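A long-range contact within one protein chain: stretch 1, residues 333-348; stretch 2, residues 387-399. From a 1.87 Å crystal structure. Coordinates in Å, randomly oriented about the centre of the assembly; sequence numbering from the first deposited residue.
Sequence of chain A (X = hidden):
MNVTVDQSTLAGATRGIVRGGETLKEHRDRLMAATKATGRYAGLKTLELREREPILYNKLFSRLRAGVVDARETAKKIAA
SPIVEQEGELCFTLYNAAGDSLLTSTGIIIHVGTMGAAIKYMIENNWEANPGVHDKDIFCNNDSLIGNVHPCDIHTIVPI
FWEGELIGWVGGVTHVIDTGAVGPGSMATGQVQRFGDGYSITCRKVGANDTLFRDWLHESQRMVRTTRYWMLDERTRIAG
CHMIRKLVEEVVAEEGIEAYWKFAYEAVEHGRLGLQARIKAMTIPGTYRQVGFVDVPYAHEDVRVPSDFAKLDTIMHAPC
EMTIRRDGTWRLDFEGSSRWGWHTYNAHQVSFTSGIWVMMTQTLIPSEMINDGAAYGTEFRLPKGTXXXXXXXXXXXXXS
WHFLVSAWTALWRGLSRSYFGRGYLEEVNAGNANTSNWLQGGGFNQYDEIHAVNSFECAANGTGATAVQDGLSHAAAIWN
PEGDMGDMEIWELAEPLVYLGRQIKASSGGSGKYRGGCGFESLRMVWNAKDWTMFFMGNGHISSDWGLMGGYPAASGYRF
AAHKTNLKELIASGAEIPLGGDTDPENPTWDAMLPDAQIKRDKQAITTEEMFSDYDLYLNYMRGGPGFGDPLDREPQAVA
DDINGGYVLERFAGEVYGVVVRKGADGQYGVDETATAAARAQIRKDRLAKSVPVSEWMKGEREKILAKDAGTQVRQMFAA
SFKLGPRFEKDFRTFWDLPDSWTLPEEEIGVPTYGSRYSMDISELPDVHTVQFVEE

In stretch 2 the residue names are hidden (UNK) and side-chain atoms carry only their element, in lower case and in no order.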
# COMPACT_ATOMS: atom_id res chain seq x y z
N ASP A 333 -12.73 -4.43 32.82
CA ASP A 333 -12.43 -5.79 32.35
C ASP A 333 -13.46 -6.16 31.28
O ASP A 333 -14.68 -6.15 31.55
CB ASP A 333 -12.48 -6.74 33.56
CG ASP A 333 -12.08 -8.19 33.22
OD1 ASP A 333 -12.02 -8.60 32.04
OD2 ASP A 333 -11.79 -8.96 34.17
N PHE A 334 -12.98 -6.49 30.07
CA PHE A 334 -13.82 -6.80 28.90
C PHE A 334 -13.91 -8.30 28.54
O PHE A 334 -14.25 -8.65 27.41
CB PHE A 334 -13.39 -5.91 27.72
CG PHE A 334 -13.63 -4.44 27.98
CD1 PHE A 334 -12.69 -3.68 28.69
CD2 PHE A 334 -14.82 -3.83 27.61
CE1 PHE A 334 -12.94 -2.33 28.98
CE2 PHE A 334 -15.07 -2.50 27.91
CZ PHE A 334 -14.13 -1.75 28.59
N GLU A 335 -13.65 -9.18 29.52
CA GLU A 335 -13.93 -10.61 29.42
C GLU A 335 -15.31 -10.86 28.85
O GLU A 335 -16.29 -10.30 29.35
CB GLU A 335 -13.88 -11.25 30.82
CG GLU A 335 -14.29 -12.75 30.94
CD GLU A 335 -13.13 -13.71 30.65
OE1 GLU A 335 -13.27 -14.96 30.62
OE2 GLU A 335 -12.02 -13.21 30.44
N GLY A 336 -15.39 -11.69 27.82
CA GLY A 336 -16.64 -11.99 27.16
C GLY A 336 -16.85 -11.35 25.80
O GLY A 336 -17.81 -11.67 25.11
N SER A 337 -15.95 -10.46 25.40
CA SER A 337 -16.09 -9.75 24.12
C SER A 337 -15.90 -10.69 22.92
O SER A 337 -15.25 -11.74 23.03
CB SER A 337 -15.08 -8.57 24.04
OG SER A 337 -15.31 -7.60 25.05
N SER A 338 -16.47 -10.29 21.79
CA SER A 338 -16.40 -11.07 20.54
C SER A 338 -15.03 -10.94 19.84
O SER A 338 -14.18 -10.16 20.25
CB SER A 338 -17.58 -10.69 19.61
OG SER A 338 -17.61 -9.31 19.29
N ARG A 339 -14.83 -11.72 18.78
CA ARG A 339 -13.56 -11.83 18.04
C ARG A 339 -13.44 -10.76 16.97
O ARG A 339 -14.44 -10.23 16.48
CB ARG A 339 -13.48 -13.23 17.37
CG ARG A 339 -12.13 -13.61 16.78
CD ARG A 339 -12.03 -15.04 16.27
NE ARG A 339 -12.88 -15.34 15.12
CZ ARG A 339 -13.99 -16.11 15.15
NH1 ARG A 339 -14.40 -16.72 16.29
NH2 ARG A 339 -14.66 -16.33 14.01
N TRP A 340 -12.19 -10.44 16.59
CA TRP A 340 -11.94 -9.69 15.34
C TRP A 340 -12.65 -10.37 14.15
O TRP A 340 -13.03 -11.54 14.23
CB TRP A 340 -10.43 -9.54 15.08
CG TRP A 340 -9.69 -10.85 14.89
CD1 TRP A 340 -9.07 -11.57 15.86
CD2 TRP A 340 -9.47 -11.54 13.67
NE1 TRP A 340 -8.50 -12.70 15.33
CE2 TRP A 340 -8.73 -12.71 13.98
CE3 TRP A 340 -9.84 -11.31 12.35
CZ2 TRP A 340 -8.31 -13.63 13.01
CZ3 TRP A 340 -9.43 -12.25 11.38
CH2 TRP A 340 -8.67 -13.38 11.72
N GLY A 341 -12.85 -9.63 13.07
CA GLY A 341 -13.50 -10.22 11.88
C GLY A 341 -13.01 -9.69 10.52
O GLY A 341 -12.10 -8.81 10.46
N TRP A 342 -13.65 -10.20 9.46
CA TRP A 342 -13.28 -9.89 8.09
C TRP A 342 -14.13 -8.69 7.60
O TRP A 342 -15.15 -8.84 6.93
CB TRP A 342 -13.41 -11.10 7.16
CG TRP A 342 -12.64 -12.31 7.62
CD1 TRP A 342 -13.17 -13.47 8.13
CD2 TRP A 342 -11.22 -12.50 7.62
NE1 TRP A 342 -12.17 -14.36 8.45
CE2 TRP A 342 -10.96 -13.78 8.15
CE3 TRP A 342 -10.13 -11.70 7.26
CZ2 TRP A 342 -9.67 -14.30 8.29
CZ3 TRP A 342 -8.86 -12.21 7.38
CH2 TRP A 342 -8.63 -13.51 7.90
N HIS A 343 -13.68 -7.51 8.02
CA HIS A 343 -14.35 -6.22 7.84
C HIS A 343 -13.35 -5.13 8.26
O HIS A 343 -12.21 -5.46 8.60
CB HIS A 343 -15.66 -6.19 8.64
CG HIS A 343 -15.51 -6.59 10.08
ND1 HIS A 343 -14.72 -5.90 10.97
CD2 HIS A 343 -16.05 -7.62 10.79
CE1 HIS A 343 -14.77 -6.47 12.16
NE2 HIS A 343 -15.56 -7.53 12.07
N THR A 344 -13.79 -3.87 8.25
CA THR A 344 -12.91 -2.71 8.58
C THR A 344 -13.14 -2.09 9.97
O THR A 344 -12.74 -0.95 10.21
CB THR A 344 -13.02 -1.63 7.47
OG1 THR A 344 -14.37 -1.17 7.34
CG2 THR A 344 -12.57 -2.21 6.13
N TYR A 345 -13.68 -2.87 10.91
CA TYR A 345 -14.17 -2.39 12.23
C TYR A 345 -13.31 -2.88 13.42
O TYR A 345 -13.66 -2.59 14.60
CB TYR A 345 -15.70 -2.73 12.45
CG TYR A 345 -16.49 -2.55 11.14
CD1 TYR A 345 -16.42 -1.35 10.43
CD2 TYR A 345 -17.31 -3.57 10.63
CE1 TYR A 345 -17.05 -1.19 9.22
CE2 TYR A 345 -17.96 -3.41 9.40
CZ TYR A 345 -17.84 -2.23 8.70
OH TYR A 345 -18.43 -2.08 7.46
N ASN A 346 -12.20 -3.57 13.15
CA ASN A 346 -11.30 -4.04 14.18
C ASN A 346 -10.50 -2.91 14.84
O ASN A 346 -10.37 -1.80 14.25
CB ASN A 346 -10.34 -5.09 13.59
CG ASN A 346 -11.08 -6.22 12.90
OD1 ASN A 346 -11.70 -7.04 13.55
ND2 ASN A 346 -11.07 -6.23 11.56
N ALA A 347 -9.95 -3.16 16.03
CA ALA A 347 -9.19 -2.14 16.73
C ALA A 347 -7.88 -2.66 17.37
O ALA A 347 -7.25 -3.63 16.83
CB ALA A 347 -10.12 -1.41 17.74
N HIS A 348 -7.41 -2.00 18.41
CA HIS A 348 -6.12 -2.28 19.03
C HIS A 348 -6.22 -1.85 20.49
O HIS A 348 -7.04 -0.97 20.81
CB HIS A 348 -5.02 -1.51 18.29
CG HIS A 348 -3.62 -1.85 18.69
ND1 HIS A 348 -3.02 -1.34 19.81
CD2 HIS A 348 -2.65 -2.57 18.05
CE1 HIS A 348 -1.76 -1.76 19.89
NE2 HIS A 348 -1.51 -2.50 18.82
N UNK A 387 -11.90 -8.43 19.47
CA UNK A 387 -11.84 -7.35 18.45
C UNK A 387 -11.07 -6.11 18.93
O UNK A 387 -10.47 -5.41 18.09
c UNK A 387 -13.63 -2.56 19.44
c UNK A 387 -15.12 -6.88 19.76
c UNK A 387 -13.38 -3.81 18.88
n UNK A 387 -15.71 -5.92 20.57
c UNK A 387 -15.37 -3.44 20.87
c UNK A 387 -14.62 -2.38 20.41
c UNK A 387 -13.24 -6.97 17.94
c UNK A 387 -15.11 -4.71 20.32
c UNK A 387 -14.14 -6.29 18.99
c UNK A 387 -14.12 -4.91 19.33
N UNK A 388 -11.10 -5.82 20.24
CA UNK A 388 -10.34 -4.72 20.85
C UNK A 388 -8.85 -5.01 21.15
O UNK A 388 -8.11 -4.11 21.49
c UNK A 388 -13.85 -4.93 23.81
s UNK A 388 -12.56 -6.13 23.39
c UNK A 388 -11.12 -5.04 23.32
c UNK A 388 -11.05 -4.13 22.10
N UNK A 389 -8.41 -6.27 21.04
CA UNK A 389 -6.98 -6.65 21.22
C UNK A 389 -6.68 -7.86 20.31
O UNK A 389 -6.44 -8.96 20.79
n UNK A 389 -4.97 -7.72 24.17
c UNK A 389 -5.22 -7.13 23.01
c UNK A 389 -6.69 -6.91 22.69
o UNK A 389 -4.28 -6.82 22.20
N UNK A 390 -6.72 -7.64 18.98
CA UNK A 390 -6.61 -8.78 18.06
C UNK A 390 -5.26 -9.44 18.06
O UNK A 390 -4.26 -8.80 18.37
c UNK A 390 -6.92 -8.18 16.68
c UNK A 390 -7.52 -6.84 16.94
c UNK A 390 -6.97 -6.36 18.24
N UNK A 391 -5.24 -10.69 17.63
CA UNK A 391 -4.03 -11.52 17.58
C UNK A 391 -3.68 -11.97 16.16
O UNK A 391 -3.05 -13.04 15.96
o UNK A 391 -6.23 -13.29 17.26
c UNK A 391 -4.21 -12.73 18.53
c UNK A 391 -5.40 -13.65 18.11
o UNK A 391 -5.49 -14.78 18.61
N UNK A 392 -4.07 -11.17 15.15
CA UNK A 392 -3.78 -11.50 13.75
C UNK A 392 -3.38 -10.27 12.96
O UNK A 392 -4.11 -9.28 12.92
c UNK A 392 -4.55 -12.83 11.72
o UNK A 392 -4.28 -14.06 11.69
o UNK A 392 -4.42 -12.12 10.70
c UNK A 392 -4.95 -12.21 13.05
N UNK A 393 -2.23 -10.35 12.29
CA UNK A 393 -1.62 -9.23 11.60
C UNK A 393 -2.31 -8.86 10.29
O UNK A 393 -1.87 -7.92 9.66
c UNK A 393 -0.12 -9.48 11.35
c UNK A 393 0.22 -10.60 10.37
c UNK A 393 1.74 -10.79 10.32
n UNK A 393 2.16 -11.83 9.38
c UNK A 393 2.33 -11.68 8.07
n UNK A 393 2.72 -12.70 7.34
n UNK A 393 2.10 -10.53 7.45
N UNK A 394 -3.37 -9.59 9.89
CA UNK A 394 -4.11 -9.28 8.65
C UNK A 394 -5.34 -8.39 8.81
O UNK A 394 -5.95 -8.06 7.80
c UNK A 394 -3.40 -11.42 7.44
c UNK A 394 -4.56 -10.57 7.94
n UNK A 394 -4.36 -13.53 8.14
n UNK A 394 -5.24 -15.30 6.91
c UNK A 394 -3.84 -12.81 7.01
n UNK A 394 -5.47 -15.22 9.19
c UNK A 394 -5.01 -14.69 8.08
N UNK A 395 -5.71 -8.01 10.04
CA UNK A 395 -6.98 -7.33 10.27
C UNK A 395 -6.99 -5.93 9.59
O UNK A 395 -5.92 -5.27 9.50
c UNK A 395 -7.39 -7.24 11.75
c UNK A 395 -7.58 -8.65 12.33
c UNK A 395 -6.40 -6.44 12.58
N UNK A 396 -8.18 -5.52 9.16
CA UNK A 396 -8.40 -4.16 8.63
C UNK A 396 -9.05 -3.23 9.69
O UNK A 396 -9.76 -3.69 10.60
c UNK A 396 -9.28 -4.24 7.39
N UNK A 397 -8.78 -1.93 9.52
CA UNK A 397 -9.08 -0.89 10.51
C UNK A 397 -9.78 0.39 9.98
O UNK A 397 -10.06 1.28 10.79
c UNK A 397 -6.16 -2.62 13.75
c UNK A 397 -4.99 -2.94 11.68
c UNK A 397 -7.76 -0.38 11.12
c UNK A 397 -5.13 -3.23 13.03
c UNK A 397 -6.89 -1.42 11.78
c UNK A 397 -7.02 -1.70 13.13
c UNK A 397 -5.87 -2.05 11.06
N UNK A 398 -10.04 0.52 8.68
CA UNK A 398 -10.45 1.86 8.14
C UNK A 398 -11.61 2.51 8.89
O UNK A 398 -11.67 3.74 8.94
o UNK A 398 -9.65 1.74 5.81
c UNK A 398 -10.82 1.81 6.64
N UNK A 399 -12.56 1.72 9.40
CA UNK A 399 -13.69 2.24 10.17
C UNK A 399 -13.80 1.59 11.57
O UNK A 399 -14.86 1.13 12.01
c UNK A 399 -18.34 3.17 11.05
c UNK A 399 -16.79 4.95 11.42
c UNK A 399 -18.05 4.38 11.61
c UNK A 399 -15.01 2.24 9.39
c UNK A 399 -17.35 2.49 10.32
c UNK A 399 -15.82 4.25 10.70
c UNK A 399 -16.08 3.02 10.14
o UNK A 399 -19.00 5.07 12.36
O HOH W 1 -9.99 -7.94 8.92

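Position 387 carries one carbon and then fused five- and six-membered rings holding eight carbons and one nitrogen, which only tryptophan supplies. The ring system touches stretch 1, with Ala347 CB at its edge, near the plane. This is Trp387: its CZ3 lies 4.1 Å from Ala347 CB, and its backbone is used at both ends, N donating to Ser338 O (3.0 Å) and O accepting from Ala347 N (3.1 Å).

Position 388 has two carbons, a sulfur and a last carbon, unbranched, the last carbon near Ser337 OG and Phe334 CB: methionine. Met388 leaves the backbone pointing away, yet its chi angles (p, m, m) bring CE back to 3.3 Å from Ser337 OG and 4.1 Å from Phe334 CB.

Position 389 shows two carbons, the second bearing one oxygen and one nitrogen, and points away without touching stretch 1. The amide makes it Asn389.

At 390 three carbons close a ring onto the backbone nitrogen, one of them near Ala347 O, so this is proline. Pro390 CB packs 4.1 Å from Trp340 CB, and its CD sits 3.1 Å from Ala347 O.

Position 391 has two carbons, the second with two oxygens, one of which meets the indole nitrogen of Trp340 near the ring plane. It is a carboxylate on a single CB, hence Asp391; Trp340 NE1 gives Asp391 OD1 a weak hydrogen bond of 3.0 Å.

Position 392 repeats that pattern, two carbons and two oxygens, with CB 3.6 Å from Trp340 CZ2. Asp392 begins a type I turn that runs to 395.

Position 393 has three carbons, a nitrogen, and a carbon with two more nitrogens: Arg393, out of reach of stretch 1.

Position 394 has the same atoms, but its planar end lies by two tryptophans. Arg394 is held by Asp392, NE to OD1 at 2.9 Å in a salt bridge, and Trp342 CH2 lies over one face of the guanidinium, 3.8 Å from Arg394 CZ.

Position 395 is one carbon bearing two; its CA-to-CB bond points toward stretch 1, and an outer carbon meets the Trp340 ring. This is beta-branched Val395, with CG1 3.5 Å from Trp340 CE3.

Position 396 has a single carbon, CB, 3.4 Å from His343 O: Ala396. Its backbone O accepts from Asn346 ND2 (3.0 Å), and its N donates to a water that in turn donates to Gly341 O.

Position 397 is one carbon and a six-carbon ring without oxygen, Ala347 O at its edge: Phe397. The distance from Ala347 O to Phe397 CE1 is 3.4 Å.

Position 398, one carbon and one oxygen, has CB 4.2 Å from Thr344 CB: Ser398.

Position 399 has a six-carbon ring bearing an oxygen, near Tyr345 CE1: Tyr399. Its CD2 lies 3.9 Å from Tyr345 CE1, and its N donates to Thr344 O (2.8 Å).

The rule is to join two irregular loops by scattered backbone bonds and fill between them with side chains. Trp340 gathers Pro390, Asp391, Asp392 and Val395 around its indole. Asn346 ties Gly341 to Ala396: its OD1 accepts from Gly341 N (2.9 Å), while ND2 serves Gly341 O and Ala396 O, both at 3.0 Å.

Stretch 2 387-399: WMNPDDRRVAFSY
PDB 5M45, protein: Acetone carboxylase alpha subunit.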